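Local coordinates for enhancer of mRNA-decapping protein 4 homolog (Drosophila melanogaster, PDB 2VXG), which seems to take part in mRNA decapping during mRNA degradation and is required for silencing a subset of endogenous miRNA targets, at residues A[27-30]-A[31-35]; A[57-60]-A[61-65]; A[74-77]-A[78-81]; A[103-106]-A[107-111]; A[122-125]-A[126-130]. All blocks are in the same frame, centred on the assembly; numbering follows the deposited sequence.

Interaction 1: residues A[27-30]-A[31-35]; sequences NDLG and LVEFT
The carbonyl oxygen Asp28 O is gripped by two amides of the first helical turn: Val32 N at 3.2 Å gives a nearly straight bond (N-H...O 167°) in the carbonyl plane, while Leu31 N, at 3.0 Å, gives a bent and weak one. This is the start of helix 29-38, and Asp28 stands at its N-cap. The side chain supplies the capping bond, OD1 accepting from Leu31 N at 3.1 Å. The donor comes from above the carboxylate plane, 69° out of it, rather than within it. The first torsion carries CG opposite the backbone N (chi1 -177°), which lets the short carboxylate bend over the start of the helix. Aspartate suits the place because its acceptor sits on a short arm and its negative charge probably pairs well with the positive end of the helix dipole. With an alanine at this position, Leu31 N would probably be left with the weak bond to the backbone as its remaining hold here, and the helix end would lose its compensating charge.

Beyond the cap, regular bonds take over, as in Glu33 N to Leu29 O at 2.9 Å and Phe34 N to Gly30 O at 3.0 Å. Leu29 sends CD1 to Val32 CB, an apolar touch, and its CG lies beside the carboxylate of Glu33, whose OE2 is taken in a salt bridge by Lys75. Further on, Leu31 O accepts twice from Thr35: OG1, at 2.7 Å, and the backbone N reach it from opposite faces of its plane.

Interaction 2: residues A[57-60]-A[61-65]; sequences LLSL and IQQIS
Different first torsions bring Leu60 and Ile64 together one turn apart: Leu60 holds CG opposite its own backbone N (chi1 -175°), whereas Ile64 turns CG1 opposite its carbonyl carbon (chi1 -69°). The two side chains consequently run side by side and point the same way, and their CD1 methyls meet, Leu60 CD1 to Ile64 CD1 at 3.7 Å. The backbone bond from Ile64 N to Leu60 O, 2.9 Å long, enters nearly along the C=O axis. A branched isoleucine and a leucine fit here because both are wholly apolar and buried. Ile61 faces other helices; its CG1 lies against the backbone, 3.4 Å from Leu57 O, and its CD1 meets Leu58 CD2 at a loose 4.4 Å. The buried hydroxyl of Ser65 is satisfied by folding back onto the same helix, OG donating to Ile61 O at 2.9 Å on the face of that carbonyl opposite the Ser65 amide.

The polar face is organised otherwise. One water gathers three side chains: it gives a hydrogen bond to Gln62 OE1 at 2.6 Å, accepts one from Gln63 NE2, and is bonded to Ser59 OG at 2.8 Å. Gln62 reaches it by bending at its second torsion, while Gln63 stays extended beyond CG. Gln63 NE2 has two partners, the water and Leu24 O.

Leu60 also packs on Val32 and Leu36 of helix 29-38, and Ile61 on Ala82 and Val100. With its apolar side walled by helices and its polar side carrying a water bridge, helix 54-66 is an amphipathic helix at the centre of an all-helical domain.

Interaction 3: residues A[74-77]-A[78-81]; sequences LKQR and YLNE
Four successive i to i+4 bonds carry the helix through Leu74 to Glu81, the shortest running from Asn80 N to Gln76 O at 2.7 Å and nearly straight. On that same flank the side chains of this pair meet as well: Gln76, bent at its second torsion (chi2 50°), brings NE2 to Asn80 OD1 at 2.8 Å. The angle at the hydrogen, 125°, makes the bond weak, and the amide planes stand 76° apart. Gln76 OE1 takes a hydrogen bond from His71 NE2, so both ends of this buried amide are engaged. Were Asn80 replaced by an alanine, Gln76 NE2 would probably lose this acceptor and its amide be less fixed in rotation.

On another side Tyr78 lies alongside Leu74, whose CD1 touches the ring at CE2, 3.7 Å away. Leu74 O comes to the ring edge, in its plane. Tyr78 CE2 in turn sits over one face of the Arg77 guanidinium, toward its rim. The tyrosine suits a buried place with one polar exit: Tyr78 OH is hydrogen-bonded to Ser41 OG. Helix 73-85 thus lies between neighbours, with Tyr78 facing helices 29-38 and 54-66 and the two amides turned to helix 121-134.

Interaction 4: residues A[103-106]-A[107-111]; sequences ELYR and NCQQF
Glu103 O accepts from Asn107 N at 2.9 Å, a nearly straight backbone bond (169° at the hydrogen), and the same pattern satisfies the next amides: Cys108 N gives to Leu104 O at 2.9 Å and Gln109 N to Tyr105 O at 2.8 Å. Further on, Asn107 O is taken by Phe111 N. These four bonds keep the usual i to i+4 spacing of helix 91-114; the one from Gln110 N to Arg106 O is less sure, because Arg106 O is too close to a neighbour in the model. The side-chain amides of Asn107, Gln109 and Gln110 are doubtful in orientation, so no bond can be assigned to their oxygen or nitrogen, and for Gln109 the placing of the whole side chain is doubtful.

The firm side-chain contact is apolar: Leu104 CD1 touches Cys108 SG at 3.7 Å. Leucine reaches there because its CG lies opposite the backbone N (chi1 167°), while the compact cysteine turns its sulfur beside its own N. The thiol is small enough for a buried spot against Val124 and Met128. Leu104 also packs on Ile61 and Ser65 of helix 54-66. Tyr105, unmodified here though a known phosphorylation site, meets Arg135 through a cation-pi contact, and Phe111 meets His71 edge-to-face.

Buried leucine and cysteine on one side, with exposed glutamate and arginine elsewhere, give the amphipathic pattern of a long helix packed against helices 54-66 and 121-134 in an all-helical domain.

Interaction 5: residues A[122-125]-A[126-130]; sequences SNVR and LLMKA
Val124 and Met128, one turn apart, cross obliquely on the buried side of helix 121-134. The methionine starts with CG opposite its carbonyl carbon (chi1 -69°) and runs on extended to SD; the bend beyond SD and the place of the terminal methyl are doubtful, since CE is modelled nearer to Val124 CG1 than two carbons can lie. Safer evidence comes from the root of the chain: Met128 CG lies 3.2 Å from Val124 O, the carbonyl that also accepts from Met128 N at 2.9 Å. Flexible methionine and stiff, branched valine suit the side turned to helix 91-114, where Val124 packs on Phe111 and Met128 on Ile112.

Leu127 points to another neighbour. Its CB rests at 3.5 Å from both Val124 O and Asn123 O, and its branch heads for helix 73-85, where it packs on Asn80 and Leu83. Leu126 repeats this placing one residue earlier, with CB 3.5 Å from Ser122 O, yet its branch leads away from the preceding turn and stays exposed. Arg125 and Lys129 line the exposed side, bent at their third and second torsions respectively; long charged chains belong there, where water can reach them. Their backbones are joined by the bond from Lys129 N to Arg125 O, long at 3.3 Å.

None of the side chains here exchanges a hydrogen bond or salt bridge with another of the turn; the turn is held by backbone bonds, and its buried apolar side chains pack mainly on helices 73-85 and 91-114, so the fit probably depends on shape more than on charge.

How the interactions relate
The five contacts follow one another in series along the chain, interaction 1 at the start of helix 29-38 and the others inside helices 54-66, 73-85, 91-114 and 121-134. Interaction 2 lies nearest the chain's centre and touches interactions 1, 3 and 4, whose centres are about 11, 10 and 12 Å from its own. Interactions 1 and 3 also share a salt bridge, while interaction 5 packs on interactions 3 and 4. Interactions 1 and 5, about 23 Å apart between centres, lie on opposite sides of the chain's centre. Local turns thereby join into one helical stack, consistent with the TPR-like clan of this C-terminal domain, a compact part of the longer decapping factor.

Interaction 1: residues A[27-30]-A[31-35]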
loop_
_atom_site.group_PDB
_atom_site.type_symbol
_atom_site.label_atom_id
_atom_site.label_comp_id
_atom_site.label_asym_id
_atom_site.label_seq_id
_atom_site.Cartn_x
_atom_site.Cartn_y
_atom_site.Cartn_z
ATOM N N ASN A 27 -13.486 -0.497 1.952
ATOM C CA ASN A 27 -13.212 0.259 3.181
ATOM C C ASN A 27 -12.930 -0.748 4.307
ATOM O O ASN A 27 -13.550 -0.740 5.366
ATOM C CB ASN A 27 -14.386 1.210 3.502
ATOM C CG ASN A 27 -14.211 1.972 4.792
ATOM O OD1 ASN A 27 -13.120 2.462 5.096
ATOM N ND2 ASN A 27 -15.303 2.112 5.542
ATOM N N ASP A 28 -12.046 -1.686 4.034
ATOM C CA ASP A 28 -11.792 -2.746 5.008
ATOM C C ASP A 28 -10.331 -3.151 4.906
ATOM O O ASP A 28 -9.933 -3.902 4.027
ATOM C CB ASP A 28 -12.744 -3.912 4.769
ATOM C CG ASP A 28 -12.595 -5.033 5.780
ATOM O OD1 ASP A 28 -11.524 -5.194 6.396
ATOM O OD2 ASP A 28 -13.592 -5.764 5.934
ATOM N N LEU A 29 -9.527 -2.641 5.825
ATOM C CA LEU A 29 -8.089 -2.919 5.765
ATOM C C LEU A 29 -7.800 -4.389 5.988
ATOM O O LEU A 29 -6.830 -4.891 5.461
ATOM C CB LEU A 29 -7.309 -2.030 6.739
ATOM C CG LEU A 29 -5.767 -2.066 6.647
ATOM C CD1 LEU A 29 -5.161 -1.836 5.203
ATOM C CD2 LEU A 29 -5.154 -1.115 7.662
ATOM N N GLY A 30 -8.652 -5.089 6.723
ATOM C CA GLY A 30 -8.530 -6.544 6.882
ATOM C C GLY A 30 -8.682 -7.311 5.558
ATOM O O GLY A 30 -7.986 -8.318 5.305
ATOM N N LEU A 31 -9.585 -6.851 4.705
ATOM C CA LEU A 31 -9.755 -7.473 3.389
ATOM C C LEU A 31 -8.570 -7.180 2.452
ATOM O O LEU A 31 -8.147 -8.048 1.690
ATOM C CB LEU A 31 -11.051 -6.987 2.760
ATOM C CG LEU A 31 -11.412 -7.668 1.441
ATOM C CD1 LEU A 31 -11.672 -9.217 1.675
ATOM C CD2 LEU A 31 -12.671 -6.916 0.911
ATOM N N VAL A 32 -8.045 -5.968 2.543
ATOM C CA VAL A 32 -6.823 -5.597 1.868
ATOM C C VAL A 32 -5.685 -6.531 2.288
ATOM O O VAL A 32 -4.972 -7.049 1.408
ATOM C CB VAL A 32 -6.449 -4.108 2.100
ATOM C CG1 VAL A 32 -5.079 -3.787 1.436
ATOM C CG2 VAL A 32 -7.554 -3.181 1.543
ATOM N N GLU A 33 -5.505 -6.728 3.603
ATOM C CA GLU A 33 -4.473 -7.669 4.102
ATOM C C GLU A 33 -4.650 -9.090 3.615
ATOM O O GLU A 33 -3.692 -9.679 3.129
ATOM C CB GLU A 33 -4.354 -7.631 5.605
ATOM C CG GLU A 33 -3.862 -6.333 6.098
ATOM C CD GLU A 33 -3.731 -6.291 7.620
ATOM O OE1 GLU A 33 -3.141 -7.256 8.175
ATOM O OE2 GLU A 33 -4.219 -5.286 8.239
ATOM N N PHE A 34 -5.882 -9.609 3.666
ATOM C CA PHE A 34 -6.256 -10.898 3.028
ATOM C C PHE A 34 -5.819 -10.931 1.560
ATOM O O PHE A 34 -5.220 -11.910 1.084
ATOM C CB PHE A 34 -7.802 -11.094 3.148
ATOM C CG PHE A 34 -8.385 -12.222 2.268
ATOM C CD1 PHE A 34 -8.471 -13.526 2.751
ATOM C CD2 PHE A 34 -8.878 -11.939 1.006
ATOM C CE1 PHE A 34 -9.014 -14.543 1.986
ATOM C CE2 PHE A 34 -9.419 -12.919 0.233
ATOM C CZ PHE A 34 -9.498 -14.236 0.713
ATOM N N THR A 35 -6.127 -9.861 0.835
ATOM C CA THR A 35 -5.748 -9.763 -0.571
ATOM C C THR A 35 -4.218 -9.842 -0.696
ATOM O O THR A 35 -3.730 -10.614 -1.505
ATOM C CB THR A 35 -6.307 -8.477 -1.225
ATOM O OG1 THR A 35 -7.706 -8.402 -0.951
ATOM C CG2 THR A 35 -6.069 -8.425 -2.731
#

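Interaction 2: residues A[57-60]-A[61-65]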
loop_
_atom_site.group_PDB
_atom_site.type_symbol
_atom_site.label_atom_id
_atom_site.label_comp_id
_atom_site.label_asym_id
_atom_site.label_seq_id
_atom_site.Cartn_x
_atom_site.Cartn_y
_atom_site.Cartn_z
ATOM N N LEU A 57 -1.918 1.540 -6.599
ATOM C CA LEU A 57 -0.740 1.712 -5.740
ATOM C C LEU A 57 -0.942 2.838 -4.738
ATOM O O LEU A 57 -0.641 2.650 -3.551
ATOM C CB LEU A 57 0.515 1.969 -6.585
ATOM C CG LEU A 57 1.020 0.812 -7.433
ATOM C CD1 LEU A 57 2.038 1.283 -8.404
ATOM C CD2 LEU A 57 1.585 -0.278 -6.550
ATOM N N LEU A 58 -1.441 4.001 -5.194
ATOM C CA LEU A 58 -1.615 5.200 -4.317
ATOM C C LEU A 58 -2.704 4.996 -3.252
ATOM O O LEU A 58 -2.596 5.461 -2.129
ATOM C CB LEU A 58 -1.909 6.448 -5.125
ATOM C CG LEU A 58 -0.736 7.015 -5.959
ATOM C CD1 LEU A 58 -1.118 8.152 -6.928
ATOM C CD2 LEU A 58 0.481 7.408 -5.093
ATOM N N SER A 59 -3.765 4.302 -3.622
ATOM C CA SER A 59 -4.827 3.889 -2.670
ATOM C C SER A 59 -4.326 2.886 -1.605
ATOM O O SER A 59 -4.643 3.012 -0.429
ATOM C CB SER A 59 -5.995 3.283 -3.460
ATOM O OG SER A 59 -7.056 2.815 -2.615
ATOM N N LEU A 60 -3.572 1.892 -2.034
ATOM C CA LEU A 60 -2.965 0.912 -1.144
ATOM C C LEU A 60 -2.054 1.635 -0.159
ATOM O O LEU A 60 -2.152 1.413 1.060
ATOM C CB LEU A 60 -2.197 -0.135 -1.970
ATOM C CG LEU A 60 -1.553 -1.349 -1.333
ATOM C CD1 LEU A 60 -2.699 -2.121 -0.626
ATOM C CD2 LEU A 60 -0.846 -2.230 -2.404
ATOM N N ILE A 61 -1.243 2.562 -0.665
ATOM C CA ILE A 61 -0.370 3.369 0.206
ATOM C C ILE A 61 -1.209 4.142 1.255
ATOM O O ILE A 61 -0.877 4.127 2.464
ATOM C CB ILE A 61 0.506 4.401 -0.583
ATOM C CG1 ILE A 61 1.678 3.681 -1.274
ATOM C CG2 ILE A 61 1.072 5.467 0.369
ATOM C CD1 ILE A 61 2.393 4.546 -2.330
ATOM N N GLN A 62 -2.265 4.755 0.795
ATOM C CA GLN A 62 -3.172 5.450 1.625
ATOM C C GLN A 62 -3.800 4.579 2.731
ATOM O O GLN A 62 -3.734 4.882 3.893
ATOM C CB GLN A 62 -4.180 6.146 0.742
ATOM C CG GLN A 62 -5.056 7.091 1.423
ATOM C CD GLN A 62 -6.278 6.457 2.022
ATOM O OE1 GLN A 62 -7.011 5.770 1.346
ATOM N NE2 GLN A 62 -6.512 6.703 3.272
ATOM N N GLN A 63 -4.328 3.456 2.331
ATOM C CA GLN A 63 -5.098 2.589 3.194
ATOM C C GLN A 63 -4.249 1.863 4.254
ATOM O O GLN A 63 -4.658 1.769 5.410
ATOM C CB GLN A 63 -5.908 1.587 2.374
ATOM C CG GLN A 63 -7.001 2.310 1.560
ATOM C CD GLN A 63 -8.173 1.461 1.225
ATOM O OE1 GLN A 63 -8.396 0.413 1.810
ATOM N NE2 GLN A 63 -8.932 1.899 0.225
ATOM N N ILE A 64 -3.091 1.371 3.842
ATOM C CA ILE A 64 -2.170 0.684 4.736
ATOM C C ILE A 64 -1.705 1.694 5.824
ATOM O O ILE A 64 -1.661 1.356 7.021
ATOM C CB ILE A 64 -0.957 0.081 3.998
ATOM C CG1 ILE A 64 -1.376 -1.098 3.101
ATOM C CG2 ILE A 64 0.110 -0.388 5.050
ATOM C CD1 ILE A 64 -0.269 -1.609 2.174
ATOM N N SER A 65 -1.353 2.904 5.393
ATOM C CA SER A 65 -0.814 3.924 6.305
ATOM C C SER A 65 -1.863 4.682 7.111
ATOM O O SER A 65 -1.524 5.344 8.117
ATOM C CB SER A 65 0.077 4.931 5.603
ATOM O OG SER A 65 -0.619 5.844 4.781
HETATM O O HOH W 1 -8.127 4.671 -0.784
#

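Interaction 3: residues A[74-77]-A[78-81]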
loop_
_atom_site.group_PDB
_atom_site.type_symbol
_atom_site.label_atom_id
_atom_site.label_comp_id
_atom_site.label_asym_id
_atom_site.label_seq_id
_atom_site.Cartn_x
_atom_site.Cartn_y
_atom_site.Cartn_z
ATOM N N LEU A 74 4.375 -7.560 6.349
ATOM C CA LEU A 74 3.616 -7.692 5.115
ATOM C C LEU A 74 3.231 -6.288 4.596
ATOM O O LEU A 74 3.578 -5.915 3.472
ATOM C CB LEU A 74 2.416 -8.624 5.302
ATOM C CG LEU A 74 1.439 -8.615 4.125
ATOM C CD1 LEU A 74 2.150 -8.996 2.841
ATOM C CD2 LEU A 74 0.198 -9.471 4.409
ATOM N N LYS A 75 2.568 -5.490 5.440
ATOM C CA LYS A 75 2.102 -4.185 5.019
ATOM C C LYS A 75 3.278 -3.214 4.760
ATOM O O LYS A 75 3.194 -2.390 3.835
ATOM C CB LYS A 75 1.063 -3.605 6.012
ATOM C CG LYS A 75 -0.316 -4.329 5.910
ATOM C CD LYS A 75 -1.433 -3.731 6.807
ATOM C CE LYS A 75 -1.058 -3.861 8.307
ATOM N NZ LYS A 75 -2.129 -3.390 9.249
ATOM N N GLN A 76 4.345 -3.322 5.549
ATOM C CA GLN A 76 5.520 -2.459 5.344
ATOM C C GLN A 76 6.141 -2.744 4.014
ATOM O O GLN A 76 6.476 -1.849 3.272
ATOM C CB GLN A 76 6.602 -2.660 6.399
ATOM C CG GLN A 76 7.833 -1.686 6.257
ATOM C CD GLN A 76 7.442 -0.204 6.109
ATOM O OE1 GLN A 76 6.464 0.238 6.692
ATOM N NE2 GLN A 76 8.222 0.567 5.318
ATOM N N ARG A 77 6.310 -4.030 3.733
ATOM C CA ARG A 77 6.925 -4.451 2.498
ATOM C C ARG A 77 6.096 -3.997 1.299
ATOM O O ARG A 77 6.658 -3.521 0.306
ATOM C CB ARG A 77 7.155 -5.970 2.530
ATOM C CG ARG A 77 8.047 -6.487 1.449
ATOM C CD ARG A 77 7.280 -7.003 0.251
ATOM N NE ARG A 77 6.471 -8.177 0.602
ATOM C CZ ARG A 77 6.248 -9.214 -0.187
ATOM N NH1 ARG A 77 6.795 -9.278 -1.404
ATOM N NH2 ARG A 77 5.478 -10.210 0.263
ATOM N N TYR A 78 4.759 -4.103 1.382
ATOM C CA TYR A 78 3.895 -3.470 0.363
ATOM C C TYR A 78 3.982 -1.967 0.298
ATOM O O TYR A 78 3.902 -1.416 -0.790
ATOM C CB TYR A 78 2.421 -3.899 0.465
ATOM C CG TYR A 78 2.206 -5.179 -0.336
ATOM C CD1 TYR A 78 1.589 -5.159 -1.594
ATOM C CD2 TYR A 78 2.682 -6.389 0.144
ATOM C CE1 TYR A 78 1.422 -6.345 -2.332
ATOM C CE2 TYR A 78 2.535 -7.565 -0.575
ATOM C CZ TYR A 78 1.909 -7.539 -1.813
ATOM O OH TYR A 78 1.764 -8.723 -2.535
ATOM N N LEU A 79 4.123 -1.294 1.443
ATOM C CA LEU A 79 4.327 0.160 1.422
ATOM C C LEU A 79 5.613 0.465 0.684
ATOM O O LEU A 79 5.640 1.365 -0.140
ATOM C CB LEU A 79 4.464 0.747 2.821
ATOM C CG LEU A 79 3.207 0.923 3.629
ATOM C CD1 LEU A 79 3.628 1.654 4.914
ATOM C CD2 LEU A 79 2.137 1.638 2.802
ATOM N N ASN A 80 6.662 -0.271 1.031
ATOM C CA ASN A 80 7.956 -0.194 0.325
ATOM C C ASN A 80 7.820 -0.365 -1.188
ATOM O O ASN A 80 8.251 0.491 -1.947
ATOM C CB ASN A 80 8.936 -1.244 0.847
ATOM C CG ASN A 80 9.485 -0.925 2.262
ATOM O OD1 ASN A 80 9.344 0.188 2.761
ATOM N ND2 ASN A 80 10.116 -1.924 2.898
ATOM N N GLU A 81 7.257 -1.499 -1.608
ATOM C CA GLU A 81 7.126 -1.813 -3.040
ATOM C C GLU A 81 6.202 -0.874 -3.751
ATOM O O GLU A 81 6.519 -0.437 -4.842
ATOM C CB GLU A 81 6.650 -3.231 -3.295
ATOM C CG GLU A 81 7.572 -4.296 -2.806
ATOM C CD GLU A 81 8.804 -4.545 -3.618
ATOM O OE1 GLU A 81 9.038 -3.947 -4.705
ATOM O OE2 GLU A 81 9.572 -5.403 -3.135
#

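Interaction 4: residues A[103-106]-A[107-111]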
loop_
_atom_site.group_PDB
_atom_site.type_symbol
_atom_site.label_atom_id
_atom_site.label_comp_id
_atom_site.label_asym_id
_atom_site.label_seq_id
_atom_site.Cartn_x
_atom_site.Cartn_y
_atom_site.Cartn_z
ATOM N N GLU A 103 0.515 12.773 3.256
ATOM C CA GLU A 103 -0.282 12.091 4.267
ATOM C C GLU A 103 0.373 10.785 4.749
ATOM O O GLU A 103 0.312 10.476 5.935
ATOM C CB GLU A 103 -1.688 11.803 3.721
ATOM C CG GLU A 103 -2.731 11.412 4.774
ATOM C CD GLU A 103 -2.974 12.465 5.904
ATOM O OE1 GLU A 103 -2.531 13.614 5.794
ATOM O OE2 GLU A 103 -3.646 12.129 6.915
ATOM N N LEU A 104 0.992 10.035 3.835
ATOM C CA LEU A 104 1.780 8.863 4.186
ATOM C C LEU A 104 2.876 9.266 5.178
ATOM O O LEU A 104 3.052 8.637 6.214
ATOM C CB LEU A 104 2.401 8.223 2.926
ATOM C CG LEU A 104 3.491 7.175 3.203
ATOM C CD1 LEU A 104 2.942 5.952 3.935
ATOM C CD2 LEU A 104 4.222 6.763 1.930
ATOM N N TYR A 105 3.592 10.342 4.846
ATOM C CA TYR A 105 4.624 10.879 5.717
ATOM C C TYR A 105 4.130 11.209 7.120
ATOM O O TYR A 105 4.758 10.828 8.102
ATOM C CB TYR A 105 5.232 12.145 5.100
ATOM C CG TYR A 105 6.547 12.490 5.751
ATOM C CD1 TYR A 105 7.737 12.023 5.226
ATOM C CD2 TYR A 105 6.590 13.271 6.902
ATOM C CE1 TYR A 105 8.912 12.313 5.795
ATOM C CE2 TYR A 105 7.778 13.569 7.501
ATOM C CZ TYR A 105 8.947 13.075 6.939
ATOM O OH TYR A 105 10.143 13.356 7.510
ATOM N N ARG A 106 2.988 11.906 7.168
ATOM C CA ARG A 106 2.351 12.369 8.399
ATOM C C ARG A 106 1.936 11.166 9.241
ATOM O O ARG A 106 2.180 11.124 10.433
ATOM C CB ARG A 106 1.150 13.316 8.060
ATOM C CG ARG A 106 0.398 14.018 9.251
ATOM C CD ARG A 106 -0.301 15.359 8.768
ATOM N NE ARG A 106 -1.231 16.001 9.712
ATOM C CZ ARG A 106 -0.995 17.069 10.498
ATOM N NH1 ARG A 106 0.192 17.666 10.560
ATOM N NH2 ARG A 106 -1.965 17.526 11.278
ATOM N N ASN A 107 1.331 10.161 8.602
ATOM C CA ASN A 107 1.009 8.924 9.291
ATOM C C ASN A 107 2.200 8.142 9.815
ATOM O O ASN A 107 2.121 7.546 10.906
ATOM C CB ASN A 107 0.151 8.010 8.394
ATOM C CG ASN A 107 -1.280 8.490 8.294
ATOM O OD1 ASN A 107 -1.846 8.607 7.209
ATOM N ND2 ASN A 107 -1.862 8.784 9.414
ATOM N N CYS A 108 3.278 8.095 9.024
ATOM C CA CYS A 108 4.521 7.440 9.449
ATOM C C CYS A 108 5.115 8.181 10.624
ATOM O O CYS A 108 5.576 7.560 11.570
ATOM C CB CYS A 108 5.564 7.371 8.306
ATOM S SG CYS A 108 5.131 6.227 6.952
ATOM N N GLN A 109 5.089 9.511 10.575
ATOM C CA GLN A 109 5.577 10.297 11.723
ATOM C C GLN A 109 4.799 9.959 13.025
ATOM O O GLN A 109 5.393 9.813 14.099
ATOM C CB GLN A 109 5.544 11.800 11.408
ATOM C CG GLN A 109 4.297 12.486 11.859
ATOM C CD GLN A 109 4.018 13.883 11.266
ATOM O OE1 GLN A 109 4.692 14.373 10.314
ATOM N NE2 GLN A 109 2.990 14.510 11.827
ATOM N N GLN A 110 3.483 9.790 12.915
ATOM C CA GLN A 110 2.645 9.426 14.078
ATOM C C GLN A 110 2.924 8.005 14.537
ATOM O O GLN A 110 3.002 7.745 15.733
ATOM C CB GLN A 110 1.162 9.659 13.776
ATOM C CG GLN A 110 0.897 11.158 13.517
ATOM C CD GLN A 110 1.219 12.015 14.731
ATOM O OE1 GLN A 110 0.654 11.808 15.806
ATOM N NE2 GLN A 110 2.129 12.970 14.574
ATOM N N PHE A 111 3.123 7.105 13.587
ATOM C CA PHE A 111 3.510 5.739 13.898
ATOM C C PHE A 111 4.835 5.636 14.654
ATOM O O PHE A 111 4.946 4.916 15.652
ATOM C CB PHE A 111 3.633 4.922 12.621
ATOM C CG PHE A 111 4.233 3.569 12.840
ATOM C CD1 PHE A 111 3.463 2.553 13.360
ATOM C CD2 PHE A 111 5.558 3.306 12.479
ATOM C CE1 PHE A 111 3.990 1.275 13.522
ATOM C CE2 PHE A 111 6.110 2.032 12.670
ATOM C CZ PHE A 111 5.291 1.016 13.200
#

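Interaction 5: residues A[122-125]-A[126-130]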
loop_
_atom_site.group_PDB
_atom_site.type_symbol
_atom_site.label_atom_id
_atom_site.label_comp_id
_atom_site.label_asym_id
_atom_site.label_seq_id
_atom_site.Cartn_x
_atom_site.Cartn_y
_atom_site.Cartn_z
ATOM N N SER A 122 12.529 1.314 12.243
ATOM C CA SER A 122 13.616 1.876 11.433
ATOM C C SER A 122 13.262 1.783 9.956
ATOM O O SER A 122 13.613 2.660 9.181
ATOM C CB SER A 122 14.965 1.196 11.736
ATOM O OG SER A 122 15.332 1.495 13.063
ATOM N N ASN A 123 12.511 0.749 9.596
ATOM C CA ASN A 123 12.013 0.597 8.238
ATOM C C ASN A 123 11.104 1.770 7.840
ATOM O O ASN A 123 11.222 2.320 6.751
ATOM C CB ASN A 123 11.273 -0.743 8.090
ATOM C CG ASN A 123 12.162 -1.930 8.420
ATOM O OD1 ASN A 123 12.819 -2.480 7.548
ATOM N ND2 ASN A 123 12.254 -2.265 9.719
ATOM N N VAL A 124 10.227 2.174 8.761
ATOM C CA VAL A 124 9.366 3.328 8.507
ATOM C C VAL A 124 10.210 4.619 8.488
ATOM O O VAL A 124 9.974 5.508 7.643
ATOM C CB VAL A 124 8.221 3.397 9.515
ATOM C CG1 VAL A 124 7.465 4.732 9.449
ATOM C CG2 VAL A 124 7.249 2.222 9.304
ATOM N N ARG A 125 11.205 4.729 9.377
ATOM C CA ARG A 125 12.071 5.893 9.335
ATOM C C ARG A 125 12.818 5.987 7.993
ATOM O O ARG A 125 12.937 7.064 7.426
ATOM C CB ARG A 125 13.043 5.919 10.514
ATOM C CG ARG A 125 12.368 6.136 11.894
ATOM C CD ARG A 125 13.463 6.020 12.986
ATOM N NE ARG A 125 14.308 7.204 12.981
ATOM C CZ ARG A 125 15.617 7.232 13.236
ATOM N NH1 ARG A 125 16.287 6.127 13.537
ATOM N NH2 ARG A 125 16.268 8.393 13.172
ATOM N N LEU A 126 13.239 4.851 7.464
ATOM C CA LEU A 126 13.896 4.840 6.179
ATOM C C LEU A 126 12.897 5.214 5.085
ATOM O O LEU A 126 13.243 5.914 4.126
ATOM C CB LEU A 126 14.446 3.430 5.869
ATOM C CG LEU A 126 15.138 3.315 4.508
ATOM C CD1 LEU A 126 16.367 4.181 4.502
ATOM C CD2 LEU A 126 15.472 1.855 4.235
ATOM N N LEU A 127 11.683 4.687 5.179
ATOM C CA LEU A 127 10.658 5.041 4.236
ATOM C C LEU A 127 10.404 6.555 4.177
ATOM O O LEU A 127 10.218 7.077 3.078
ATOM C CB LEU A 127 9.385 4.212 4.450
ATOM C CG LEU A 127 8.204 4.403 3.465
ATOM C CD1 LEU A 127 8.299 3.615 2.157
ATOM C CD2 LEU A 127 6.858 4.062 4.160
ATOM N N MET A 128 10.406 7.230 5.336
ATOM C CA MET A 128 10.200 8.668 5.449
ATOM C C MET A 128 11.316 9.460 4.733
ATOM O O MET A 128 11.047 10.438 4.034
ATOM C CB MET A 128 10.093 9.052 6.929
ATOM C CG MET A 128 8.836 8.542 7.612
ATOM S SD MET A 128 8.856 8.688 9.398
ATOM C CE MET A 128 9.166 7.033 9.974
ATOM N N LYS A 129 12.550 8.968 4.805
ATOM C CA LYS A 129 13.650 9.533 3.954
ATOM C C LYS A 129 13.434 9.346 2.447
ATOM O O LYS A 129 13.672 10.264 1.643
ATOM C CB LYS A 129 15.001 8.921 4.302
ATOM C CG LYS A 129 15.540 9.288 5.616
ATOM C CD LYS A 129 15.997 10.748 5.720
ATOM C CE LYS A 129 16.157 11.129 7.193
ATOM N NZ LYS A 129 16.869 12.413 7.380
ATOM N N ALA A 130 13.005 8.156 2.054
ATOM C CA ALA A 130 12.735 7.866 0.661
ATOM C C ALA A 130 11.633 8.764 0.117
ATOM O O ALA A 130 11.705 9.196 -1.031
ATOM C CB ALA A 130 12.320 6.424 0.495
#